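Local coordinates for putative exported protein (Bacteroides fragilis, PDB 4RAA), which is of unknown function but is a six-bladed beta-propeller protein, probably exported and made as a lipoprotein, at residues 195-200 with 204-209; 341-346 with 352-357; 60-65 with 77-82. All coordinates share one frame; numbering follows the deposited sequence.

Interaction 1 (195-200 with 204-209); sequences NVFAYT and LTIYRV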
loop_
_atom_site.group_PDB
_atom_site.type_symbol
_atom_site.label_atom_id
_atom_site.label_comp_id
_atom_site.label_asym_id
_atom_site.label_seq_id
_atom_site.Cartn_x
_atom_site.Cartn_y
_atom_site.Cartn_z
ATOM N N ASN A 195 -25.573 -6.309 -1.115
ATOM C CA ASN A 195 -25.767 -4.855 -1.037
ATOM C C ASN A 195 -25.177 -4.222 0.221
ATOM O O ASN A 195 -25.257 -4.788 1.320
ATOM C CB ASN A 195 -27.253 -4.487 -1.126
ATOM C CG ASN A 195 -27.843 -4.768 -2.491
ATOM O OD1 ASN A 195 -28.791 -5.537 -2.610
ATOM N ND2 ASN A 195 -27.270 -4.163 -3.539
ATOM N N VAL A 196 -24.613 -3.031 0.027
ATOM C CA VAL A 196 -23.981 -2.249 1.070
ATOM C C VAL A 196 -24.887 -1.052 1.356
ATOM O O VAL A 196 -25.343 -0.376 0.444
ATOM C CB VAL A 196 -22.578 -1.785 0.642
ATOM C CG1 VAL A 196 -21.821 -1.202 1.835
ATOM C CG2 VAL A 196 -21.801 -2.958 0.052
ATOM N N PHE A 197 -25.135 -0.807 2.637
ATOM C CA PHE A 197 -25.991 0.281 3.090
ATOM C C PHE A 197 -25.203 1.222 3.980
ATOM O O PHE A 197 -24.193 0.824 4.557
ATOM C CB PHE A 197 -27.195 -0.290 3.825
ATOM C CG PHE A 197 -28.051 -1.167 2.966
ATOM C CD1 PHE A 197 -27.699 -2.498 2.743
ATOM C CD2 PHE A 197 -29.200 -0.666 2.361
ATOM C CE1 PHE A 197 -28.479 -3.314 1.931
ATOM C CE2 PHE A 197 -29.986 -1.479 1.546
ATOM C CZ PHE A 197 -29.626 -2.805 1.332
ATOM N N ALA A 198 -25.665 2.466 4.076
ATOM C CA ALA A 198 -24.994 3.504 4.877
ATOM C C ALA A 198 -25.985 4.527 5.435
ATOM O O ALA A 198 -27.101 4.655 4.915
ATOM C CB ALA A 198 -23.914 4.192 4.047
ATOM N N TYR A 199 -25.578 5.233 6.495
ATOM C CA TYR A 199 -26.423 6.257 7.134
ATOM C C TYR A 199 -25.639 7.262 7.976
ATOM O O TYR A 199 -24.525 6.970 8.422
ATOM C CB TYR A 199 -27.519 5.604 7.980
ATOM C CG TYR A 199 -27.021 4.741 9.113
ATOM C CD1 TYR A 199 -26.719 3.393 8.917
ATOM C CD2 TYR A 199 -26.863 5.271 10.399
ATOM C CE1 TYR A 199 -26.261 2.601 9.971
ATOM C CE2 TYR A 199 -26.405 4.492 11.460
ATOM C CZ TYR A 199 -26.109 3.159 11.244
ATOM O OH TYR A 199 -25.667 2.408 12.297
ATOM N N THR A 200 -26.259 8.423 8.213
ATOM C CA THR A 200 -25.641 9.549 8.929
ATOM C C THR A 200 -26.411 9.913 10.197
ATOM O O THR A 200 -27.589 9.563 10.322
ATOM C CB THR A 200 -25.557 10.785 8.019
ATOM O OG1 THR A 200 -26.869 11.229 7.682
ATOM C CG2 THR A 200 -24.782 10.469 6.744
ATOM N N LEU A 204 -32.628 10.454 9.181
ATOM C CA LEU A 204 -33.259 9.162 9.494
ATOM C C LEU A 204 -33.630 8.419 8.218
ATOM O O LEU A 204 -34.809 8.222 7.907
ATOM C CB LEU A 204 -34.486 9.356 10.391
ATOM C CG LEU A 204 -34.196 9.892 11.786
ATOM C CD1 LEU A 204 -35.502 10.265 12.482
ATOM C CD2 LEU A 204 -33.386 8.891 12.612
ATOM N N THR A 205 -32.592 8.004 7.494
ATOM C CA THR A 205 -32.716 7.315 6.218
ATOM C C THR A 205 -31.511 6.398 6.037
ATOM O O THR A 205 -30.383 6.797 6.330
ATOM C CB THR A 205 -32.775 8.303 5.028
ATOM O OG1 THR A 205 -33.809 9.274 5.239
ATOM C CG2 THR A 205 -33.048 7.569 3.703
ATOM N N ILE A 206 -31.769 5.171 5.596
ATOM C CA ILE A 206 -30.722 4.205 5.260
ATOM C C ILE A 206 -30.695 4.137 3.742
ATOM O O ILE A 206 -31.731 3.871 3.117
ATOM C CB ILE A 206 -30.977 2.832 5.899
ATOM C CG1 ILE A 206 -30.721 2.971 7.397
ATOM C CG2 ILE A 206 -30.053 1.764 5.300
ATOM C CD1 ILE A 206 -31.110 1.781 8.218
ATOM N N TYR A 207 -29.510 4.369 3.174
ATOM C CA TYR A 207 -29.298 4.380 1.729
ATOM C C TYR A 207 -28.514 3.151 1.301
ATOM O O TYR A 207 -27.562 2.784 1.958
ATOM C CB TYR A 207 -28.521 5.641 1.315
ATOM C CG TYR A 207 -29.202 6.948 1.666
ATOM C CD1 TYR A 207 -28.990 7.556 2.912
ATOM C CD2 TYR A 207 -30.053 7.591 0.754
ATOM C CE1 TYR A 207 -29.607 8.759 3.242
ATOM C CE2 TYR A 207 -30.678 8.795 1.075
ATOM C CZ TYR A 207 -30.450 9.372 2.315
ATOM O OH TYR A 207 -31.059 10.546 2.639
ATOM N N ARG A 208 -28.939 2.523 0.205
ATOM C CA ARG A 208 -28.227 1.399 -0.413
ATOM C C ARG A 208 -27.217 2.107 -1.301
ATOM O O ARG A 208 -27.624 2.842 -2.194
ATOM C CB ARG A 208 -29.191 0.556 -1.247
ATOM C CG ARG A 208 -28.638 -0.762 -1.771
ATOM C CD ARG A 208 -29.638 -1.387 -2.734
ATOM N NE ARG A 208 -29.562 -0.733 -4.035
ATOM C CZ ARG A 208 -30.541 -0.660 -4.949
ATOM N NH1 ARG A 208 -31.771 -1.157 -4.739
ATOM N NH2 ARG A 208 -30.290 -0.034 -6.099
ATOM N N VAL A 209 -25.922 1.937 -1.029
ATOM C CA VAL A 209 -24.853 2.634 -1.774
ATOM C C VAL A 209 -24.053 1.700 -2.671
ATOM O O VAL A 209 -23.456 0.745 -2.181
ATOM C CB VAL A 209 -23.841 3.330 -0.828
ATOM C CG1 VAL A 209 -22.776 4.099 -1.634
ATOM C CG2 VAL A 209 -24.564 4.247 0.163
HETATM O O HOH W 1 -28.553 8.937 6.787
#
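Ala198 and Tyr207 are the hydrogen-bonded pair of an antiparallel beta hairpin, strands 195-200 and 203-210, in one blade of the six-bladed propeller. Tyr207 N gives an almost straight bond to Ala198 O at 3.0 Å, and Ala198 N answers to Tyr207 O at 2.9 Å. Val209 N reaches Val196 O at 2.8 Å. The segment axes lie at 142° to each other, a twisted pairing.

Phe197 and Arg208 face each other as a non-hydrogen-bonded pair. The arginine suits the place because its methylenes are apolar: CG makes an off-centre CH-pi contact 4.1 Å from the centroid of the Phe197 ring. Arg208 CD lies 3.7 Å from Asn195 ND2, the two side chains passing at a slant; the bend at chi3 (78°) then turns the guanidinium, its plane 26° from that of the amide. Phe197 CB also packs on Ile206 CG2. On the other face the small methyl of Ala198 lies 3.9 Å from Val209 CG2.

Farther out, Arg208 NH2 forms a salt bridge with Glu213, while Asp203 takes Thr205 OG1 on one carboxylate oxygen and Tyr207 OH on the other. Tyr199 OH leaves the hairpin for Val259 N on strand 254-261. Toward the turn a water replaces the direct backbone bond: it accepts from Thr200 N at 2.7 Å and donates to Thr205 O at 2.9 Å, lying in the plane of the Tyr207 ring at its edge.

Interaction 2 (341-346 with 352-357); sequences SELLTI and NSILLF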
loop_
_atom_site.group_PDB
_atom_site.type_symbol
_atom_site.label_atom_id
_atom_site.label_comp_id
_atom_site.label_asym_id
_atom_site.label_seq_id
_atom_site.Cartn_x
_atom_site.Cartn_y
_atom_site.Cartn_z
ATOM N N SER A 341 -28.787 -18.122 33.288
ATOM C CA SER A 341 -28.437 -18.503 34.667
ATOM C C SER A 341 -27.590 -19.786 34.741
ATOM O O SER A 341 -26.696 -19.881 35.580
ATOM C CB SER A 341 -29.695 -18.650 35.522
ATOM O OG SER A 341 -29.338 -18.693 36.878
ATOM N N GLU A 342 -27.885 -20.750 33.862
ATOM C CA GLU A 342 -27.122 -22.013 33.715
ATOM C C GLU A 342 -25.653 -21.725 33.350
ATOM O O GLU A 342 -24.744 -22.270 33.981
ATOM C CB GLU A 342 -27.813 -22.912 32.675
ATOM C CG GLU A 342 -27.153 -24.220 32.256
ATOM C CD GLU A 342 -28.021 -24.949 31.230
ATOM O OE1 GLU A 342 -29.094 -25.469 31.621
ATOM O OE2 GLU A 342 -27.645 -25.002 30.031
ATOM N N LEU A 343 -25.436 -20.861 32.357
ATOM C CA LEU A 343 -24.081 -20.419 31.964
ATOM C C LEU A 343 -23.428 -19.490 33.012
ATOM O O LEU A 343 -22.208 -19.533 33.207
ATOM C CB LEU A 343 -24.086 -19.715 30.593
ATOM C CG LEU A 343 -24.267 -20.575 29.341
ATOM C CD1 LEU A 343 -24.465 -19.681 28.129
ATOM C CD2 LEU A 343 -23.087 -21.514 29.115
ATOM N N LEU A 344 -24.245 -18.663 33.671
ATOM C CA LEU A 344 -23.786 -17.696 34.699
ATOM C C LEU A 344 -23.294 -18.416 35.991
ATOM O O LEU A 344 -22.349 -17.960 36.659
ATOM C CB LEU A 344 -24.929 -16.684 34.991
ATOM C CG LEU A 344 -24.729 -15.253 35.489
ATOM C CD1 LEU A 344 -23.869 -14.478 34.506
ATOM C CD2 LEU A 344 -26.074 -14.548 35.651
ATOM N N THR A 345 -23.938 -19.539 36.320
ATOM C CA THR A 345 -23.584 -20.368 37.483
ATOM C C THR A 345 -22.222 -21.066 37.300
ATOM O O THR A 345 -21.482 -21.210 38.276
ATOM C CB THR A 345 -24.718 -21.367 37.799
ATOM O OG1 THR A 345 -25.902 -20.630 38.111
ATOM C CG2 THR A 345 -24.395 -22.237 38.971
ATOM N N ILE A 346 -21.906 -21.486 36.067
ATOM C CA ILE A 346 -20.587 -22.086 35.717
ATOM C C ILE A 346 -19.504 -21.057 35.288
ATOM O O ILE A 346 -18.414 -21.456 34.859
ATOM C CB ILE A 346 -20.701 -23.197 34.617
ATOM C CG1 ILE A 346 -21.113 -22.635 33.231
ATOM C CG2 ILE A 346 -21.658 -24.290 35.082
ATOM C CD1 ILE A 346 -20.893 -23.586 32.067
ATOM N N ASN A 352 -14.851 -13.558 30.521
ATOM C CA ASN A 352 -15.258 -12.676 29.425
ATOM C C ASN A 352 -16.767 -12.634 29.272
ATOM O O ASN A 352 -17.490 -13.449 29.835
ATOM C CB ASN A 352 -14.633 -13.115 28.078
ATOM C CG ASN A 352 -13.128 -12.859 27.988
ATOM O OD1 ASN A 352 -12.557 -12.085 28.763
ATOM N ND2 ASN A 352 -12.483 -13.491 27.008
ATOM N N SER A 353 -17.233 -11.666 28.495
ATOM C CA SER A 353 -18.664 -11.466 28.272
ATOM C C SER A 353 -19.415 -12.710 27.769
ATOM O O SER A 353 -18.882 -13.485 26.958
ATOM C CB SER A 353 -18.896 -10.326 27.260
ATOM O OG SER A 353 -18.374 -9.102 27.735
ATOM N N ILE A 354 -20.624 -12.905 28.303
ATOM C CA ILE A 354 -21.556 -13.912 27.789
ATOM C C ILE A 354 -22.346 -13.158 26.715
ATOM O O ILE A 354 -23.007 -12.153 27.020
ATOM C CB ILE A 354 -22.529 -14.467 28.859
ATOM C CG1 ILE A 354 -21.738 -15.193 29.961
ATOM C CG2 ILE A 354 -23.574 -15.383 28.198
ATOM C CD1 ILE A 354 -22.571 -15.732 31.109
ATOM N N LEU A 355 -22.279 -13.640 25.474
ATOM C CA LEU A 355 -23.002 -13.007 24.360
ATOM C C LEU A 355 -24.465 -13.429 24.341
ATOM O O LEU A 355 -24.786 -14.594 24.566
ATOM C CB LEU A 355 -22.383 -13.353 23.001
ATOM C CG LEU A 355 -20.903 -13.043 22.817
ATOM C CD1 LEU A 355 -20.492 -13.392 21.396
ATOM C CD2 LEU A 355 -20.585 -11.587 23.139
ATOM N N LEU A 356 -25.326 -12.449 24.085
ATOM C CA LEU A 356 -26.753 -12.632 23.895
ATOM C C LEU A 356 -26.973 -12.582 22.390
ATOM O O LEU A 356 -26.637 -11.582 21.749
ATOM C CB LEU A 356 -27.559 -11.510 24.568
ATOM C CG LEU A 356 -29.026 -11.297 24.161
ATOM C CD1 LEU A 356 -29.860 -12.568 24.241
ATOM C CD2 LEU A 356 -29.638 -10.199 25.014
ATOM N N PHE A 357 -27.513 -13.667 21.846
ATOM C CA PHE A 357 -27.927 -13.745 20.452
ATOM C C PHE A 357 -29.446 -13.625 20.500
ATOM O O PHE A 357 -30.101 -14.449 21.152
ATOM C CB PHE A 357 -27.482 -15.051 19.814
ATOM C CG PHE A 357 -26.002 -15.126 19.594
ATOM C CD1 PHE A 357 -25.160 -15.561 20.611
ATOM C CD2 PHE A 357 -25.437 -14.753 18.376
ATOM C CE1 PHE A 357 -23.785 -15.627 20.413
ATOM C CE2 PHE A 357 -24.063 -14.827 18.178
ATOM C CZ PHE A 357 -23.237 -15.260 19.195
#
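Leu343 and Leu344 of helix 338-345 meet a single methyl, CD1 of Ile354, at the start of strand 354-360. The contact between the segments is wholly apolar. Leu344 CD1 lies 3.8 Å from Ile354 CD1, methyl against methyl, with the two side chains crossing at about a right angle. Leu343 takes part through the base of its side chain, its CB being 4.3 Å from Ile354 CD1. Ile354 points toward the helix and is stretched to its full length (chi2 177°), which lets the terminal methyl span a gap whose nearest alpha carbons, Leu343 CA and Ile354 CA, are 8.1 Å apart. Branched aliphatic side chains suit such a site, since they fill the interface without polar atoms that would need partners.

The strand lies between strands 316-321 and 25-31 in an antiparallel sheet. This brings an early and the last strand together in one sheet, consistent with the closure by which propellers join the two ends of their blade ring. Around the meeting point, Leu344 also packs on Leu326 and Phe336, Ile354 on Val323, and Leu343 on Phe29.

Within the helical segment, Ser341 O accepts twice from Thr345, from its N at 2.9 Å and from its OG1 at 2.8 Å, and the two donors approach from opposite faces of the carbonyl plane. A threonine here can thus spend its hydroxyl on the preceding turn of the helix.

Interaction 3 (60-65 with 77-82); sequences NSNLYV and GQKGSG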
loop_
_atom_site.group_PDB
_atom_site.type_symbol
_atom_site.label_atom_id
_atom_site.label_comp_id
_atom_site.label_asym_id
_atom_site.label_seq_id
_atom_site.Cartn_x
_atom_site.Cartn_y
_atom_site.Cartn_z
ATOM N N ASN A 60 -9.507 -2.134 23.949
ATOM C CA ASN A 60 -8.064 -2.486 23.991
ATOM C C ASN A 60 -7.393 -2.640 22.606
ATOM O O ASN A 60 -6.180 -2.834 22.534
ATOM C CB ASN A 60 -7.850 -3.786 24.781
ATOM C CG ASN A 60 -8.247 -3.675 26.249
ATOM O OD1 ASN A 60 -8.200 -2.599 26.851
ATOM N ND2 ASN A 60 -8.608 -4.806 26.842
ATOM N N SER A 61 -8.180 -2.562 21.530
ATOM C CA SER A 61 -7.730 -2.685 20.135
ATOM C C SER A 61 -7.044 -4.005 19.764
ATOM O O SER A 61 -6.011 -3.994 19.112
ATOM C CB SER A 61 -6.848 -1.499 19.731
ATOM O OG SER A 61 -6.507 -1.580 18.350
ATOM N N ASN A 62 -7.642 -5.119 20.178
ATOM C CA ASN A 62 -7.179 -6.476 19.851
ATOM C C ASN A 62 -8.216 -7.108 18.931
ATOM O O ASN A 62 -9.412 -6.983 19.189
ATOM C CB ASN A 62 -7.061 -7.322 21.122
ATOM C CG ASN A 62 -6.008 -6.797 22.080
ATOM O OD1 ASN A 62 -4.860 -6.595 21.697
ATOM N ND2 ASN A 62 -6.383 -6.596 23.333
ATOM N N LEU A 63 -7.769 -7.770 17.865
ATOM C CA LEU A 63 -8.663 -8.454 16.930
ATOM C C LEU A 63 -8.512 -9.939 17.216
ATOM O O LEU A 63 -7.419 -10.472 17.054
ATOM C CB LEU A 63 -8.285 -8.120 15.482
ATOM C CG LEU A 63 -9.117 -8.715 14.344
ATOM C CD1 LEU A 63 -10.576 -8.312 14.466
ATOM C CD2 LEU A 63 -8.575 -8.277 12.986
ATOM N N TYR A 64 -9.594 -10.593 17.646
ATOM C CA TYR A 64 -9.589 -12.021 17.998
ATOM C C TYR A 64 -10.433 -12.899 17.092
ATOM O O TYR A 64 -11.352 -12.409 16.427
ATOM C CB TYR A 64 -10.150 -12.210 19.398
ATOM C CG TYR A 64 -9.347 -11.604 20.498
ATOM C CD1 TYR A 64 -8.034 -12.006 20.726
ATOM C CD2 TYR A 64 -9.923 -10.700 21.390
ATOM C CE1 TYR A 64 -7.290 -11.475 21.775
ATOM C CE2 TYR A 64 -9.193 -10.177 22.456
ATOM C CZ TYR A 64 -7.880 -10.561 22.637
ATOM O OH TYR A 64 -7.168 -10.034 23.683
ATOM N N VAL A 65 -10.111 -14.199 17.085
ATOM C CA VAL A 65 -10.897 -15.215 16.377
ATOM C C VAL A 65 -11.361 -16.230 17.418
ATOM O O VAL A 65 -10.550 -16.814 18.147
ATOM C CB VAL A 65 -10.126 -15.932 15.255
ATOM C CG1 VAL A 65 -11.034 -16.927 14.529
ATOM C CG2 VAL A 65 -9.576 -14.913 14.261
ATOM N N GLY A 77 -2.861 -10.771 14.207
ATOM C CA GLY A 77 -1.796 -9.794 14.437
ATOM C C GLY A 77 -1.586 -9.602 15.920
ATOM O O GLY A 77 -1.871 -10.505 16.709
ATOM N N GLN A 78 -1.096 -8.426 16.297
ATOM C CA GLN A 78 -0.882 -8.072 17.714
ATOM C C GLN A 78 -0.705 -6.573 17.884
ATOM O O GLN A 78 -0.574 -5.856 16.895
ATOM C CB GLN A 78 0.341 -8.797 18.269
ATOM C CG GLN A 78 1.583 -8.663 17.402
ATOM C CD GLN A 78 2.878 -8.962 18.129
ATOM O OE1 GLN A 78 2.897 -9.556 19.210
ATOM N NE2 GLN A 78 3.983 -8.537 17.532
ATOM N N LYS A 79 -0.697 -6.103 19.131
ATOM C CA LYS A 79 -0.479 -4.683 19.411
ATOM C C LYS A 79 0.985 -4.339 19.265
ATOM O O LYS A 79 1.848 -5.156 19.601
ATOM C CB LYS A 79 -0.931 -4.279 20.808
ATOM C CG LYS A 79 -2.419 -4.461 21.047
ATOM C CD LYS A 79 -2.957 -3.546 22.140
ATOM C CE LYS A 79 -3.080 -2.094 21.664
ATOM N NZ LYS A 79 -3.808 -1.198 22.608
ATOM N N GLY A 80 1.252 -3.123 18.793
ATOM C CA GLY A 80 2.620 -2.622 18.611
ATOM C C GLY A 80 2.754 -1.663 17.450
ATOM O O GLY A 80 1.835 -1.545 16.634
ATOM N N SER A 81 3.913 -1.002 17.369
ATOM C CA SER A 81 4.212 -0.001 16.325
ATOM C C SER A 81 4.931 -0.509 15.061
ATOM O O SER A 81 5.173 0.280 14.152
ATOM C CB SER A 81 5.032 1.145 16.938
ATOM O OG SER A 81 6.313 0.697 17.351
ATOM N N GLY A 82 5.271 -1.797 14.996
ATOM C CA GLY A 82 5.981 -2.358 13.846
ATOM C C GLY A 82 5.071 -2.689 12.670
ATOM O O GLY A 82 3.859 -2.408 12.709
#
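Lys79 reaches from the end of one strand of a propeller beta hairpin, strands 62-67 and 72-79, to Asn62, which opens the other strand, and to Asn60 in the loop just before it. Its side chain points toward the facing segment and crosses that of Asn62 at about a right angle. Asn62 OD1 lies against the lysine methylenes, 3.3 Å from Lys79 CG and 3.6 Å from Lys79 CD. Beyond this crossing the chain bends at chi3 (74°), which turns the ammonium group to the backbone of Asn60.

The backbones have moved apart here: the nearest alpha carbons, Asn62 CA and Gln78 CA, are 6.8 Å from each other. A long, flexible, charged side chain suits the gap, since methylenes can cover part of it and the amino group can still find a carbonyl. The same group has a second, weak bond to Ile87 O.

Ser61 and Asn62 together stand opposite Asp57 in a G1 beta bulge. Ser61 has the positive phi (59°) of the bulge's first position, and its compact side chain sends OG to Leu89 N on strand 85-94, tying the serine to a third strand while its CB stays 4.2 Å from Lys79 NZ. The one hydrogen bond between the segments runs from Lys79 NZ to Asn60 O at 2.9 Å, the nitrogen lying above the carbonyl plane, 43° out of it.

The three contacts hold separate parts of the propeller. Interaction 1 is a buried pairing within one blade, rich in backbone bonds and backed by apolar side chains. Interaction 3 also joins two strands of a hairpin, but at a partly exposed end where, as they diverge, the hydrogen bonding between these segments comes down to one lysine-to-carbonyl bond. Interaction 2 is buried too, yet packs a helix on a strand through aliphatic side-chain atoms alone. Interaction 1 lies on the opposite side of the chain's centre from the other two, its centre 33 Å from that of interaction 2 and 30 Å from that of interaction 3. Interactions 2 and 3 come within about 7 Å at their nearest atoms without touching.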